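Local coordinates for protein nicastrin (Dictyostelium purpureum, PDB 4R12) that probably serves as an essential, putatively substrate-recruiting subunit of the gamma-secretase complex, which cleaves membrane proteins such as Notch receptors within the membrane, at residues A[72-77]-A[412-417]; A[107-112]-A[222-227]; A[232-237]-A[420-425]; A[24-29]-A[136-141]. All coordinates share one frame; numbering follows the deposited sequence.

Overall arrangement
All four contacts are largely buried; contact 4 alone has an exposed touching residue, S138. Contact 2 is deepest, its centre about 10 Å from the chain centre, then contact 3 (about 13 Å), with contacts 1 and 4 farther out (about 18 and 19 Å). Contacts 1 and 2 join small lobe to large lobe, contact 3 works inside the large lobe and contact 4 inside the small. The loop of 412-417 touches contacts 2 and 3: Y412 O meets S107 OG, and D417 hydrogen-bonds to the first residues of helix 234-252. F139 of contact 4 meets F226. Chemistry differs: hydroxyls, water and sugar in contact 1, a weak hydrogen bond in contact 2, apolar packing in contact 3, a lysine among oxygens in contact 4.

Contact 1. Residues A[72-77]-A[412-417]; sequences LDTNYF and YGYEQD. With NAG (2-acetamido-2-deoxy-beta-D-glucopyranose), chain C.
T74 and Y414 bring their hydroxyls together, T74 OG1 lying 3.1 Å from Y414 OH, the end of a long phenol reaching a short side chain. CG of Y414 is anti to the backbone N (chi1 -179°), which extends the ring toward 72-77. The clear hydrogen-bond partner of the phenol is K102 NZ. A water bridges the segments: it donates to E415 OE2 (2.6 Å) and pairs with T74 OG1. Within 72-77, D73 OD1 accepts from N75 N at 3.0 Å, an Asx turn that suits an aspartate leading into the 3-10 turn. The attached glycan supplies another kind of contact: NAG O6 donates to N75 O (2.9 Å) and hovers 3.5 Å above one face of the Y76 ring, near its rim. With an alanine in place of Y76, the sugar's C6 arm would probably lose its aromatic support and D53 its phenol partner. The contact joins the loop between strand 67-72 and helix 79-83 to the loop before helix 427-441, with F77 packed on strand 90-96.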
loop_
_atom_site.group_PDB
_atom_site.type_symbol
_atom_site.label_atom_id
_atom_site.label_comp_id
_atom_site.label_asym_id
_atom_site.label_seq_id
_atom_site.Cartn_x
_atom_site.Cartn_y
_atom_site.Cartn_z
ATOM N N LEU A 72 -10.546 -12.954 20.447
ATOM C CA LEU A 72 -9.973 -11.781 21.097
ATOM C C LEU A 72 -10.731 -10.498 20.800
ATOM O O LEU A 72 -10.891 -10.123 19.641
ATOM C CB LEU A 72 -8.513 -11.589 20.667
ATOM C CG LEU A 72 -7.466 -12.591 21.144
ATOM C CD1 LEU A 72 -6.130 -12.301 20.477
ATOM C CD2 LEU A 72 -7.336 -12.515 22.648
ATOM N N ASP A 73 -11.183 -9.823 21.850
ATOM C CA ASP A 73 -11.503 -8.410 21.732
ATOM C C ASP A 73 -10.205 -7.754 21.304
ATOM O O ASP A 73 -9.129 -8.133 21.787
ATOM C CB ASP A 73 -12.000 -7.825 23.051
ATOM C CG ASP A 73 -12.339 -6.343 22.944
ATOM O OD1 ASP A 73 -11.405 -5.508 23.001
ATOM O OD2 ASP A 73 -13.536 -6.023 22.808
ATOM N N THR A 74 -10.277 -6.788 20.403
ATOM C CA THR A 74 -9.048 -6.314 19.790
ATOM C C THR A 74 -8.112 -5.608 20.776
ATOM O O THR A 74 -6.913 -5.500 20.513
ATOM C CB THR A 74 -9.335 -5.385 18.600
ATOM O OG1 THR A 74 -8.108 -5.119 17.908
ATOM C CG2 THR A 74 -9.976 -4.083 19.056
ATOM N N ASN A 75 -8.634 -5.147 21.913
ATOM C CA ASN A 75 -7.759 -4.561 22.930
ATOM C C ASN A 75 -6.739 -5.574 23.456
ATOM O O ASN A 75 -5.700 -5.201 23.999
ATOM C CB ASN A 75 -8.569 -3.990 24.089
ATOM C CG ASN A 75 -8.814 -2.491 23.950
ATOM O OD1 ASN A 75 -8.465 -1.882 22.933
ATOM N ND2 ASN A 75 -9.420 -1.891 24.974
ATOM N N TYR A 76 -7.035 -6.857 23.269
ATOM C CA TYR A 76 -6.136 -7.917 23.711
ATOM C C TYR A 76 -5.330 -8.556 22.579
ATOM O O TYR A 76 -4.605 -9.532 22.796
ATOM C CB TYR A 76 -6.941 -8.972 24.470
ATOM C CG TYR A 76 -7.380 -8.425 25.796
ATOM C CD1 TYR A 76 -8.542 -7.674 25.910
ATOM C CD2 TYR A 76 -6.596 -8.600 26.927
ATOM C CE1 TYR A 76 -8.933 -7.138 27.131
ATOM C CE2 TYR A 76 -6.974 -8.072 28.140
ATOM C CZ TYR A 76 -8.137 -7.341 28.239
ATOM O OH TYR A 76 -8.503 -6.820 29.458
ATOM N N PHE A 77 -5.430 -7.979 21.384
ATOM C CA PHE A 77 -4.649 -8.445 20.239
ATOM C C PHE A 77 -3.397 -7.598 20.008
ATOM O O PHE A 77 -3.443 -6.552 19.357
ATOM C CB PHE A 77 -5.510 -8.460 18.965
ATOM C CG PHE A 77 -4.773 -8.948 17.744
ATOM C CD1 PHE A 77 -4.249 -10.237 17.697
ATOM C CD2 PHE A 77 -4.603 -8.119 16.646
ATOM C CE1 PHE A 77 -3.579 -10.698 16.568
ATOM C CE2 PHE A 77 -3.921 -8.569 15.517
ATOM C CZ PHE A 77 -3.411 -9.858 15.478
ATOM N N TYR A 412 0.184 2.784 12.353
ATOM C CA TYR A 412 0.935 2.492 11.144
ATOM C C TYR A 412 0.982 0.989 10.836
ATOM O O TYR A 412 1.377 0.186 11.676
ATOM C CB TYR A 412 2.368 3.044 11.249
ATOM C CG TYR A 412 3.133 2.855 9.973
ATOM C CD1 TYR A 412 3.849 1.688 9.734
ATOM C CD2 TYR A 412 3.118 3.836 8.988
ATOM C CE1 TYR A 412 4.540 1.504 8.551
ATOM C CE2 TYR A 412 3.807 3.664 7.796
ATOM C CZ TYR A 412 4.515 2.496 7.588
ATOM O OH TYR A 412 5.198 2.304 6.409
ATOM N N GLY A 413 0.592 0.615 9.618
ATOM C CA GLY A 413 0.653 -0.774 9.195
ATOM C C GLY A 413 -0.377 -1.646 9.894
ATOM O O GLY A 413 -0.122 -2.812 10.225
ATOM N N TYR A 414 -1.559 -1.091 10.099
ATOM C CA TYR A 414 -2.562 -1.755 10.924
ATOM C C TYR A 414 -3.982 -1.412 10.457
ATOM O O TYR A 414 -4.211 -0.318 9.945
ATOM C CB TYR A 414 -2.355 -1.364 12.395
ATOM C CG TYR A 414 -3.327 -2.016 13.346
ATOM C CD1 TYR A 414 -3.340 -3.401 13.521
ATOM C CD2 TYR A 414 -4.220 -1.248 14.083
ATOM C CE1 TYR A 414 -4.253 -4.010 14.390
ATOM C CE2 TYR A 414 -5.123 -1.838 14.959
ATOM C CZ TYR A 414 -5.136 -3.220 15.105
ATOM O OH TYR A 414 -6.043 -3.790 15.971
ATOM N N GLU A 415 -4.918 -2.350 10.655
ATOM C CA GLU A 415 -6.305 -2.213 10.177
ATOM C C GLU A 415 -7.011 -0.956 10.665
ATOM O O GLU A 415 -7.894 -0.438 9.986
ATOM C CB GLU A 415 -7.136 -3.438 10.593
ATOM C CG GLU A 415 -7.016 -3.746 12.081
ATOM C CD GLU A 415 -8.119 -4.643 12.625
ATOM O OE1 GLU A 415 -9.234 -4.635 12.079
ATOM O OE2 GLU A 415 -7.869 -5.349 13.621
ATOM N N GLN A 416 -6.639 -0.465 11.848
ATOM C CA GLN A 416 -7.274 0.732 12.380
ATOM C C GLN A 416 -6.777 2.035 11.736
ATOM O O GLN A 416 -7.229 3.116 12.107
ATOM C CB GLN A 416 -7.090 0.797 13.897
ATOM C CG GLN A 416 -8.140 1.655 14.605
ATOM C CD GLN A 416 -8.279 1.322 16.082
ATOM O OE1 GLN A 416 -8.208 0.161 16.483
ATOM N NE2 GLN A 416 -8.500 2.353 16.898
ATOM N N ASP A 417 -5.861 1.933 10.774
ATOM C CA ASP A 417 -5.474 3.083 9.972
ATOM C C ASP A 417 -6.536 3.265 8.890
ATOM O O ASP A 417 -6.322 2.940 7.716
ATOM C CB ASP A 417 -4.079 2.886 9.368
ATOM C CG ASP A 417 -3.579 4.114 8.624
ATOM O OD1 ASP A 417 -4.236 5.182 8.689
ATOM O OD2 ASP A 417 -2.510 4.008 7.965
HETATM C C1 NAG C . -1.373 -4.950 24.706
HETATM C C2 NAG C . -1.026 -3.664 25.434
HETATM C C3 NAG C . -1.206 -3.762 26.922
HETATM C C4 NAG C . -2.554 -4.284 27.305
HETATM C C5 NAG C . -2.781 -5.602 26.564
HETATM C C6 NAG C . -4.133 -6.229 26.791
HETATM C C7 NAG C . 0.662 -2.653 24.114
HETATM C C8 NAG C . 2.123 -2.583 23.808
HETATM N N2 NAG C . 0.318 -3.303 25.188
HETATM O O3 NAG C . -1.008 -2.472 27.459
HETATM O O4 NAG C . -2.475 -4.485 28.689
HETATM O O5 NAG C . -2.595 -5.451 25.171
HETATM O O6 NAG C . -5.185 -5.313 26.887
HETATM O O7 NAG C . -0.132 -2.138 23.394
HETATM O O HOH W 1 -9.678 -5.689 15.464
#

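Contact 2. Residues A[107-112]-A[222-227]; sequences SPDSRY and DTTAFF
T224 faces D109 across the two loops, the two side chains crossing at about a right angle. In 222-227 it is T224 that makes the polar contact: OG1 gives a weak hydrogen bond to D109 OD2 over 3.3 Å. Its chi1 of 53° sets OG1 between the backbone N and the carbonyl carbon, where Q236 NE2 of helix 234-252 also bonds to it. A threonine suits the spot because one small hydroxyl can serve both a carboxylate and an amide. The other carboxylate oxygen is held by its own chain: D109 OD1 accepts from S110 N at 2.8 Å, on the anti side and 27° out of the carboxylate plane. Just before it, S107 OG takes D109 N in an ST turn at 3.2 Å. Farther along comes F226, whose CD2 is 4.5 Å from P108 CB, a loose meeting of ring and pyrrolidine. F226 CD1 in turn stands 3.7 Å above the centre of the F227 ring, and both phenylalanines rest on strand 143-146. The arrangement is consistent with the nicastrin plan, in which a small-lobe loop extends across an aminopeptidase-like large lobe, meeting the loop after its parallel strand 214-220.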
loop_
_atom_site.group_PDB
_atom_site.type_symbol
_atom_site.label_atom_id
_atom_site.label_comp_id
_atom_site.label_asym_id
_atom_site.label_seq_id
_atom_site.Cartn_x
_atom_site.Cartn_y
_atom_site.Cartn_z
ATOM N N SER A 107 0.826 -0.149 16.649
ATOM C CA SER A 107 1.408 -0.560 15.372
ATOM C C SER A 107 2.127 -1.900 15.497
ATOM O O SER A 107 3.053 -2.049 16.301
ATOM C CB SER A 107 2.379 0.502 14.843
ATOM O OG SER A 107 3.057 0.042 13.684
ATOM N N PRO A 108 1.694 -2.885 14.699
ATOM C CA PRO A 108 2.335 -4.199 14.612
ATOM C C PRO A 108 3.517 -4.178 13.652
ATOM O O PRO A 108 4.085 -5.217 13.348
ATOM C CB PRO A 108 1.219 -5.090 14.053
ATOM C CG PRO A 108 0.491 -4.152 13.118
ATOM C CD PRO A 108 0.547 -2.778 13.772
ATOM N N ASP A 109 3.882 -3.003 13.163
ATOM C CA ASP A 109 4.946 -2.922 12.171
ATOM C C ASP A 109 6.299 -2.652 12.824
ATOM O O ASP A 109 6.448 -2.785 14.037
ATOM C CB ASP A 109 4.619 -1.844 11.139
ATOM C CG ASP A 109 5.077 -2.220 9.741
ATOM O OD1 ASP A 109 6.275 -2.029 9.442
ATOM O OD2 ASP A 109 4.240 -2.701 8.944
ATOM N N SER A 110 7.286 -2.274 12.015
ATOM C CA SER A 110 8.646 -2.017 12.500
ATOM C C SER A 110 8.812 -0.620 13.123
ATOM O O SER A 110 8.089 0.306 12.764
ATOM C CB SER A 110 9.635 -2.185 11.341
ATOM O OG SER A 110 10.918 -1.698 11.679
ATOM N N ARG A 111 9.778 -0.475 14.035
ATOM C CA ARG A 111 10.108 0.831 14.620
ATOM C C ARG A 111 10.713 1.782 13.586
ATOM O O ARG A 111 10.649 3.004 13.734
ATOM C CB ARG A 111 11.091 0.677 15.790
ATOM C CG ARG A 111 10.603 -0.162 16.975
ATOM C CD ARG A 111 9.887 0.693 18.014
ATOM N NE ARG A 111 9.531 -0.045 19.226
ATOM C CZ ARG A 111 10.240 -0.042 20.357
ATOM N NH1 ARG A 111 11.366 0.649 20.446
ATOM N NH2 ARG A 111 9.826 -0.748 21.404
ATOM N N TYR A 112 11.339 1.210 12.564
ATOM C CA TYR A 112 11.870 1.979 11.441
ATOM C C TYR A 112 11.617 1.151 10.187
ATOM O O TYR A 112 12.446 0.336 9.793
ATOM C CB TYR A 112 13.367 2.294 11.651
ATOM C CG TYR A 112 14.037 3.227 10.646
ATOM C CD1 TYR A 112 13.676 3.232 9.298
ATOM C CD2 TYR A 112 15.057 4.085 11.047
ATOM C CE1 TYR A 112 14.297 4.059 8.388
ATOM C CE2 TYR A 112 15.683 4.929 10.141
ATOM C CZ TYR A 112 15.305 4.906 8.812
ATOM O OH TYR A 112 15.929 5.733 7.900
ATOM N N ASP A 222 1.120 1.465 -2.031
ATOM C CA ASP A 222 0.849 0.196 -1.359
ATOM C C ASP A 222 0.880 0.371 0.163
ATOM O O ASP A 222 1.449 1.336 0.689
ATOM C CB ASP A 222 1.836 -0.898 -1.799
ATOM C CG ASP A 222 3.269 -0.601 -1.397
ATOM O OD1 ASP A 222 3.755 0.506 -1.696
ATOM O OD2 ASP A 222 3.912 -1.478 -0.775
ATOM N N THR A 223 0.228 -0.559 0.858
ATOM C CA THR A 223 0.040 -0.465 2.295
ATOM C C THR A 223 0.412 -1.769 2.985
ATOM O O THR A 223 0.728 -2.768 2.325
ATOM C CB THR A 223 -1.416 -0.142 2.642
ATOM O OG1 THR A 223 -2.256 -1.085 1.969
ATOM C CG2 THR A 223 -1.782 1.289 2.204
ATOM N N THR A 224 0.359 -1.768 4.314
ATOM C CA THR A 224 0.625 -2.986 5.084
ATOM C C THR A 224 -0.360 -3.131 6.225
ATOM O O THR A 224 -1.007 -2.171 6.624
ATOM C CB THR A 224 2.042 -3.012 5.682
ATOM O OG1 THR A 224 2.269 -1.805 6.426
ATOM C CG2 THR A 224 3.089 -3.154 4.592
ATOM N N ALA A 225 -0.436 -4.350 6.754
ATOM C CA ALA A 225 -1.273 -4.665 7.899
ATOM C C ALA A 225 -0.948 -6.076 8.376
ATOM O O ALA A 225 -0.291 -6.848 7.664
ATOM C CB ALA A 225 -2.738 -4.551 7.554
ATOM N N PHE A 226 -1.389 -6.398 9.584
ATOM C CA PHE A 226 -1.289 -7.761 10.094
ATOM C C PHE A 226 -2.215 -8.613 9.225
ATOM O O PHE A 226 -1.832 -9.676 8.757
ATOM C CB PHE A 226 -1.693 -7.839 11.568
ATOM C CG PHE A 226 -1.337 -9.147 12.235
ATOM C CD1 PHE A 226 -2.153 -10.257 12.091
ATOM C CD2 PHE A 226 -0.184 -9.255 13.006
ATOM C CE1 PHE A 226 -1.838 -11.460 12.705
ATOM C CE2 PHE A 226 0.148 -10.463 13.630
ATOM C CZ PHE A 226 -0.681 -11.560 13.475
ATOM N N PHE A 227 -3.432 -8.115 9.031
ATOM C CA PHE A 227 -4.433 -8.752 8.163
ATOM C C PHE A 227 -4.487 -7.982 6.857
ATOM O O PHE A 227 -5.145 -6.944 6.775
ATOM C CB PHE A 227 -5.818 -8.767 8.834
ATOM C CG PHE A 227 -5.830 -9.465 10.162
ATOM C CD1 PHE A 227 -5.716 -10.845 10.231
ATOM C CD2 PHE A 227 -5.924 -8.749 11.334
ATOM C CE1 PHE A 227 -5.698 -11.497 11.456
ATOM C CE2 PHE A 227 -5.914 -9.395 12.559
ATOM C CZ PHE A 227 -5.806 -10.773 12.620
#

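Contact 3. Residues A[232-237]-A[420-425]; sequences IGADQS and ENVLGS
V422 and D235 bring their CA atoms to 6.0 Å, where the loop of 420-425 runs past the first turn of helix 234-252. G233 takes the N-cap position with positive phi, which favours glycine, and a CB there would collide with Q236 OE1. From the loop, V422 pushes its CG1 methyl against the turn: it lies 3.5 Å from D235 N and 3.7 Å from D235 CB. The same methyl meets A234 CB at 3.8 Å, while V422 CG2 lies 4.0 Å from A234 CB. Chi1 of -75° sets CG1 anti to the carbonyl carbon, and the branched valine thereby presents both methyls to the helix. Alanine is apt opposite, being small enough for the loop to come close. The N421 amide makes no hydrogen bond across the contact, ND2 only resting 4.1 Å from D235 CB; ND2 is hydrogen-bonded to D417 OD1 and N409 OD1. D235 OD1 finds its partner in G329 N. Around this apolar patch the polar groups are thus matched by neighbours: the carboxylate of D417 accepts from D235 N and Q236 N as well as from N421, and the start of the helix would probably favour its negative charge.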
loop_
_atom_site.group_PDB
_atom_site.type_symbol
_atom_site.label_atom_id
_atom_site.label_comp_id
_atom_site.label_asym_id
_atom_site.label_seq_id
_atom_site.Cartn_x
_atom_site.Cartn_y
_atom_site.Cartn_z
ATOM N N ILE A 232 -6.279 -0.853 4.482
ATOM C CA ILE A 232 -6.711 0.467 4.017
ATOM C C ILE A 232 -5.543 1.454 4.036
ATOM O O ILE A 232 -5.335 2.199 3.068
ATOM C CB ILE A 232 -7.859 1.009 4.885
ATOM C CG1 ILE A 232 -9.066 0.062 4.812
ATOM C CG2 ILE A 232 -8.254 2.458 4.479
ATOM C CD1 ILE A 232 -10.245 0.527 5.633
ATOM N N GLY A 233 -4.764 1.426 5.127
ATOM C CA GLY A 233 -3.628 2.335 5.305
ATOM C C GLY A 233 -3.969 3.786 4.968
ATOM O O GLY A 233 -3.333 4.389 4.105
ATOM N N ALA A 234 -4.975 4.331 5.640
ATOM C CA ALA A 234 -5.479 5.656 5.314
ATOM C C ALA A 234 -4.357 6.709 5.405
ATOM O O ALA A 234 -4.042 7.362 4.410
ATOM C CB ALA A 234 -6.650 6.022 6.225
ATOM N N ASP A 235 -3.704 6.832 6.559
ATOM C CA ASP A 235 -2.607 7.808 6.639
ATOM C C ASP A 235 -1.331 7.265 6.011
ATOM O O ASP A 235 -0.560 8.018 5.418
ATOM C CB ASP A 235 -2.330 8.245 8.082
ATOM C CG ASP A 235 -1.627 9.604 8.143
ATOM O OD1 ASP A 235 -1.884 10.431 7.237
ATOM O OD2 ASP A 235 -0.809 9.835 9.066
ATOM N N GLN A 236 -1.103 5.957 6.146
ATOM C CA GLN A 236 0.086 5.343 5.577
ATOM C C GLN A 236 0.265 5.662 4.096
ATOM O O GLN A 236 1.356 6.052 3.663
ATOM C CB GLN A 236 0.041 3.813 5.764
ATOM C CG GLN A 236 1.261 3.103 5.203
ATOM C CD GLN A 236 1.203 1.605 5.454
ATOM O OE1 GLN A 236 0.121 1.012 5.452
ATOM N NE2 GLN A 236 2.360 0.993 5.682
ATOM N N SER A 237 -0.804 5.506 3.320
ATOM C CA SER A 237 -0.730 5.714 1.873
ATOM C C SER A 237 -1.979 6.346 1.236
ATOM O O SER A 237 -1.870 7.250 0.415
ATOM C CB SER A 237 -0.485 4.377 1.160
ATOM O OG SER A 237 0.708 3.739 1.593
ATOM N N GLU A 420 -11.365 6.981 9.998
ATOM C CA GLU A 420 -11.405 7.720 11.257
ATOM C C GLU A 420 -10.014 8.083 11.777
ATOM O O GLU A 420 -9.879 8.791 12.777
ATOM C CB GLU A 420 -12.173 6.919 12.305
ATOM C CG GLU A 420 -13.654 6.853 11.974
ATOM C CD GLU A 420 -14.472 6.179 13.046
ATOM O OE1 GLU A 420 -13.880 5.607 13.984
ATOM O OE2 GLU A 420 -15.715 6.228 12.943
ATOM N N ASN A 421 -8.985 7.618 11.084
ATOM C CA ASN A 421 -7.617 7.908 11.482
ATOM C C ASN A 421 -7.037 9.097 10.716
ATOM O O ASN A 421 -5.902 9.480 10.950
ATOM C CB ASN A 421 -6.727 6.667 11.274
ATOM C CG ASN A 421 -5.351 6.798 11.941
ATOM O OD1 ASN A 421 -5.246 7.209 13.092
ATOM N ND2 ASN A 421 -4.296 6.437 11.212
ATOM N N VAL A 422 -7.798 9.669 9.784
ATOM C CA VAL A 422 -7.278 10.785 8.993
ATOM C C VAL A 422 -8.242 11.964 9.031
ATOM O O VAL A 422 -9.392 11.806 9.428
ATOM C CB VAL A 422 -7.022 10.394 7.524
ATOM C CG1 VAL A 422 -5.744 9.541 7.402
ATOM C CG2 VAL A 422 -8.238 9.646 6.949
ATOM N N LEU A 423 -7.758 13.141 8.632
ATOM C CA LEU A 423 -8.547 14.367 8.701
ATOM C C LEU A 423 -9.140 14.743 7.345
ATOM O O LEU A 423 -8.576 15.566 6.608
ATOM C CB LEU A 423 -7.686 15.526 9.231
ATOM C CG LEU A 423 -7.225 15.422 10.689
ATOM C CD1 LEU A 423 -6.310 16.611 11.065
ATOM C CD2 LEU A 423 -8.420 15.353 11.623
ATOM N N GLY A 424 -10.294 14.162 7.027
ATOM C CA GLY A 424 -10.995 14.509 5.805
ATOM C C GLY A 424 -11.171 16.015 5.621
ATOM O O GLY A 424 -11.170 16.519 4.496
ATOM N N SER A 425 -11.317 16.746 6.721
ATOM C CA SER A 425 -11.510 18.186 6.637
ATOM C C SER A 425 -10.304 18.948 6.058
ATOM O O SER A 425 -10.436 20.117 5.673
ATOM C CB SER A 425 -11.856 18.749 8.021
ATOM O OG SER A 425 -10.770 18.585 8.918
#

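Contact 4. Residues A[24-29]-A[136-141]; sequences CTKIMT and YFSFPF
K26 points its ammonium group at the stretch from S138 to F139. Its NZ donates a hydrogen bond to S138 OG at 3.0 Å, and the hydroxyl approaches from the flank of the lysine, with a CE-NZ-OG angle near 99° that suits an N-H of a tetrahedral nitrogen. F139 O is also 3.0 Å from NZ. A bend at chi2 (89°) turns the lysine toward S138 although its CB leaves the strand neither toward 136-141 nor away from it, and CE comes within 3.5 Å of S138 OG. On the other side, chi1 of -179° swings OG of S138 out to the lysine. Strand 21-29 pairs antiparallel with 33-34 to form a beta-hairpin, and with 572-575; the disulfide from C24 to C36 ties the hairpin's two arms. G35 O, just after strand 33-34, is the strongest polar partner of K26 NZ, and a long, flexible side chain ending in an ammonium group suits this span from the strand to the oxygens. A methionine in its place would probably leave G35 O and the S138 hydroxyl without their donor. The F139 ring turns instead to the disulfide, its CD1 being 4.8 Å from C24 SG, and also touches C36. Its plane meets that of the F134 ring at about 80°.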
loop_
_atom_site.group_PDB
_atom_site.type_symbol
_atom_site.label_atom_id
_atom_site.label_comp_id
_atom_site.label_asym_id
_atom_site.label_seq_id
_atom_site.Cartn_x
_atom_site.Cartn_y
_atom_site.Cartn_z
ATOM N N CYS A 24 -4.559 -14.123 8.413
ATOM C CA CYS A 24 -3.133 -13.896 8.496
ATOM C C CYS A 24 -2.437 -14.906 7.583
ATOM O O CYS A 24 -2.702 -16.100 7.678
ATOM C CB CYS A 24 -2.662 -14.051 9.946
ATOM S SG CYS A 24 -0.877 -14.043 10.153
ATOM N N THR A 25 -1.570 -14.442 6.687
ATOM C CA THR A 25 -0.944 -15.347 5.719
ATOM C C THR A 25 0.546 -15.449 5.996
ATOM O O THR A 25 1.066 -14.688 6.810
ATOM C CB THR A 25 -1.170 -14.867 4.281
ATOM O OG1 THR A 25 -0.556 -13.591 4.117
ATOM C CG2 THR A 25 -2.682 -14.753 3.974
ATOM N N LYS A 26 1.223 -16.378 5.327
ATOM C CA LYS A 26 2.654 -16.609 5.569
ATOM C C LYS A 26 3.535 -15.933 4.519
ATOM O O LYS A 26 3.314 -16.071 3.305
ATOM C CB LYS A 26 2.969 -18.117 5.604
ATOM C CG LYS A 26 4.185 -18.484 6.490
ATOM C CD LYS A 26 3.722 -18.747 7.930
ATOM C CE LYS A 26 4.867 -18.792 8.937
ATOM N NZ LYS A 26 4.325 -19.108 10.301
ATOM N N ILE A 27 4.538 -15.198 4.995
ATOM C CA ILE A 27 5.502 -14.560 4.117
ATOM C C ILE A 27 6.899 -15.080 4.450
ATOM O O ILE A 27 7.297 -15.088 5.611
ATOM C CB ILE A 27 5.483 -13.023 4.259
ATOM C CG1 ILE A 27 4.074 -12.463 4.035
ATOM C CG2 ILE A 27 6.495 -12.383 3.316
ATOM C CD1 ILE A 27 3.640 -12.467 2.614
ATOM N N MET A 28 7.633 -15.525 3.440
ATOM C CA MET A 28 8.996 -15.992 3.667
ATOM C C MET A 28 10.011 -14.897 3.332
ATOM O O MET A 28 9.757 -14.029 2.490
ATOM C CB MET A 28 9.280 -17.259 2.859
ATOM C CG MET A 28 9.031 -18.551 3.634
ATOM S SD MET A 28 7.352 -18.731 4.270
ATOM C CE MET A 28 6.461 -18.689 2.714
ATOM N N THR A 29 11.143 -14.930 4.028
ATOM C CA THR A 29 12.261 -14.040 3.741
ATOM C C THR A 29 13.515 -14.865 3.486
ATOM O O THR A 29 13.452 -16.094 3.486
ATOM C CB THR A 29 12.528 -13.075 4.891
ATOM O OG1 THR A 29 12.897 -13.830 6.054
ATOM C CG2 THR A 29 11.273 -12.246 5.178
ATOM N N TYR A 136 5.716 -9.356 12.355
ATOM C CA TYR A 136 6.899 -10.105 11.938
ATOM C C TYR A 136 7.246 -11.263 12.854
ATOM O O TYR A 136 8.401 -11.603 13.007
ATOM C CB TYR A 136 8.088 -9.146 11.813
ATOM C CG TYR A 136 7.725 -8.012 10.900
ATOM C CD1 TYR A 136 7.487 -8.247 9.551
ATOM C CD2 TYR A 136 7.568 -6.715 11.381
ATOM C CE1 TYR A 136 7.123 -7.233 8.700
ATOM C CE2 TYR A 136 7.203 -5.687 10.532
ATOM C CZ TYR A 136 6.980 -5.955 9.188
ATOM O OH TYR A 136 6.610 -4.954 8.311
ATOM N N PHE A 137 6.234 -11.878 13.448
ATOM C CA PHE A 137 6.414 -13.121 14.195
ATOM C C PHE A 137 5.880 -14.299 13.391
ATOM O O PHE A 137 4.995 -14.136 12.544
ATOM C CB PHE A 137 5.713 -13.041 15.544
ATOM C CG PHE A 137 6.438 -12.198 16.547
ATOM C CD1 PHE A 137 6.299 -10.818 16.543
ATOM C CD2 PHE A 137 7.281 -12.787 17.485
ATOM C CE1 PHE A 137 6.990 -10.032 17.471
ATOM C CE2 PHE A 137 7.967 -12.011 18.416
ATOM C CZ PHE A 137 7.820 -10.635 18.409
ATOM N N SER A 138 6.411 -15.484 13.660
ATOM C CA SER A 138 5.994 -16.690 12.962
ATOM C C SER A 138 5.026 -17.513 13.802
ATOM O O SER A 138 5.413 -18.104 14.809
ATOM C CB SER A 138 7.210 -17.546 12.585
ATOM O OG SER A 138 6.791 -18.705 11.887
ATOM N N PHE A 139 3.768 -17.549 13.379
ATOM C CA PHE A 139 2.719 -18.254 14.111
ATOM C C PHE A 139 2.449 -19.626 13.497
ATOM O O PHE A 139 2.233 -19.726 12.290
ATOM C CB PHE A 139 1.420 -17.431 14.117
ATOM C CG PHE A 139 1.569 -16.070 14.724
ATOM C CD1 PHE A 139 1.959 -14.985 13.947
ATOM C CD2 PHE A 139 1.328 -15.871 16.071
ATOM C CE1 PHE A 139 2.107 -13.729 14.506
ATOM C CE2 PHE A 139 1.467 -14.612 16.635
ATOM C CZ PHE A 139 1.855 -13.546 15.852
ATOM N N PRO A 140 2.464 -20.688 14.327
ATOM C CA PRO A 140 2.183 -22.058 13.879
ATOM C C PRO A 140 0.695 -22.428 13.891
ATOM O O PRO A 140 0.344 -23.609 13.717
ATOM C CB PRO A 140 2.954 -22.913 14.891
ATOM C CG PRO A 140 2.886 -22.109 16.142
ATOM C CD PRO A 140 2.977 -20.658 15.709
ATOM N N PHE A 141 -0.163 -21.438 14.105
ATOM C CA PHE A 141 -1.606 -21.638 14.120
ATOM C C PHE A 141 -2.238 -20.501 13.332
ATOM O O PHE A 141 -1.626 -19.440 13.200
ATOM C CB PHE A 141 -2.150 -21.678 15.559
ATOM C CG PHE A 141 -1.744 -20.495 16.408
ATOM C CD1 PHE A 141 -2.408 -19.275 16.305
ATOM C CD2 PHE A 141 -0.712 -20.609 17.329
ATOM C CE1 PHE A 141 -2.029 -18.198 17.093
ATOM C CE2 PHE A 141 -0.340 -19.535 18.124
ATOM C CZ PHE A 141 -0.998 -18.331 18.007
#